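Local atomic coordinates of annexin B22 (PDB entry 4MDU), a protein that binds acidic phospholipid membranes in a calcium-dependent manner, aggregates liposomes, takes part in host-parasite interaction and may give structural integrity to the schistosome tegument. Residues 335-338 and 344-347. Residues are numbered along the deposited sequence; the frame is centred on the assembly and turned at random.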
loop_
_atom_site.group_PDB
_atom_site.type_symbol
_atom_site.label_atom_id
_atom_site.label_comp_id
_atom_site.label_asym_id
_atom_site.label_seq_id
_atom_site.Cartn_x
_atom_site.Cartn_y
_atom_site.Cartn_z
ATOM N N TYR B 335 -7.668 0.975 -20.081
ATOM C CA TYR B 335 -8.813 0.306 -19.488
ATOM C C TYR B 335 -9.966 -0.044 -20.443
ATOM O O TYR B 335 -10.914 -0.709 -20.039
ATOM C CB TYR B 335 -9.314 1.112 -18.297
ATOM C CG TYR B 335 -8.271 1.231 -17.206
ATOM C CD1 TYR B 335 -7.965 0.145 -16.395
ATOM C CD2 TYR B 335 -7.593 2.422 -16.992
ATOM C CE1 TYR B 335 -7.013 0.242 -15.398
ATOM C CE2 TYR B 335 -6.626 2.522 -15.999
ATOM C CZ TYR B 335 -6.350 1.429 -15.203
ATOM O OH TYR B 335 -5.415 1.517 -14.195
ATOM N N GLY B 336 -9.884 0.405 -21.693
ATOM C CA GLY B 336 -10.881 0.053 -22.691
ATOM C C GLY B 336 -12.190 0.799 -22.534
ATOM O O GLY B 336 -13.195 0.439 -23.130
ATOM N N LYS B 337 -12.160 1.859 -21.743
ATOM C CA LYS B 337 -13.338 2.662 -21.437
ATOM C C LYS B 337 -12.881 4.099 -21.154
ATOM O O LYS B 337 -11.828 4.304 -20.559
ATOM C CB LYS B 337 -14.035 2.070 -20.216
ATOM C CG LYS B 337 -15.026 2.975 -19.524
ATOM C CD LYS B 337 -15.729 2.194 -18.431
ATOM C CE LYS B 337 -16.865 2.973 -17.798
ATOM N NZ LYS B 337 -17.630 2.115 -16.835
ATOM N N SER B 338 -13.649 5.085 -21.610
ATOM C CA SER B 338 -13.305 6.481 -21.388
ATOM C C SER B 338 -13.251 6.815 -19.898
ATOM O O SER B 338 -13.999 6.248 -19.094
ATOM C CB SER B 338 -14.320 7.400 -22.065
ATOM O OG SER B 338 -15.533 7.445 -21.322
ATOM N N LYS B 344 -18.456 8.948 -14.622
ATOM C CA LYS B 344 -19.922 8.960 -14.577
ATOM C C LYS B 344 -20.450 7.737 -13.853
ATOM O O LYS B 344 -21.433 7.817 -13.112
ATOM C CB LYS B 344 -20.512 9.026 -15.982
ATOM C CG LYS B 344 -20.349 10.383 -16.656
ATOM C CD LYS B 344 -20.900 10.340 -18.070
ATOM C CE LYS B 344 -20.831 11.692 -18.757
ATOM N NZ LYS B 344 -21.496 11.599 -20.112
ATOM N N ASP B 345 -19.782 6.605 -14.035
ATOM C CA ASP B 345 -20.231 5.393 -13.351
ATOM C C ASP B 345 -19.945 5.376 -11.855
ATOM O O ASP B 345 -20.643 4.705 -11.110
ATOM C CB ASP B 345 -19.666 4.145 -14.016
ATOM C CG ASP B 345 -20.270 3.901 -15.388
ATOM O OD1 ASP B 345 -21.245 4.605 -15.739
ATOM O OD2 ASP B 345 -19.782 3.008 -16.111
ATOM N N ASP B 346 -18.935 6.121 -11.413
ATOM C CA ASP B 346 -18.513 6.065 -10.017
ATOM C C ASP B 346 -19.125 7.181 -9.180
ATOM O O ASP B 346 -19.108 7.117 -7.956
ATOM C CB ASP B 346 -16.981 6.133 -9.914
ATOM C CG ASP B 346 -16.487 5.954 -8.486
ATOM O OD1 ASP B 346 -16.499 4.806 -8.013
ATOM O OD2 ASP B 346 -16.092 6.954 -7.834
ATOM N N THR B 347 -19.668 8.201 -9.840
ATOM C CA THR B 347 -20.208 9.364 -9.139
ATOM C C THR B 347 -21.633 9.699 -9.596
ATOM O O THR B 347 -22.121 9.124 -10.562
ATOM C CB THR B 347 -19.326 10.586 -9.414
ATOM O OG1 THR B 347 -19.412 10.914 -10.803
ATOM C CG2 THR B 347 -17.865 10.265 -9.074
#
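Lys337 and Asp345 meet in a single surface salt bridge that spans most of helix 339-346, from the residue just before its N-cap to its last turn. From CB the lysine chain runs out fully stretched: CG stands anti to the backbone N (chi1 163°) and the torsions beyond it stay trans, all the way to NZ. Touching begins only near the tip. CE of Lys337 comes within 3.4 Å of Asp345 OD2, and NZ of Lys337 ends against the same oxygen and lies 3.5 Å from Asp345 CG. The bridge is one-sided, since Asp345 OD1 is 4.5 Å from Lys337 NZ. OD2 of Asp345 meets NZ at about 116° from CE. The modelled NZ-OD2 separation of Lys337 and Asp345, 2.4 Å, is too short for an ordinary bond, and its exact value is doubtful. Asp345 turns its carboxylate to the lysine with CG anti to the carbonyl carbon, chi1 -69°. Ser338, the N-cap, holds the start of the helix through OG to the backbone N of Asn341. Asp346, next to the bridging aspartate, belongs to two calcium sites of this fourth annexin repeat; in this calcium-free structure its OD1 accepts a hydrogen bond from Gly304 N. The pair thus ties the connection after helix 324-335, where Gly336 breaks the helix with positive phi, to the far end of helix 339-346, just ahead of helix 349-358, against which Lys344 and Thr347 pack.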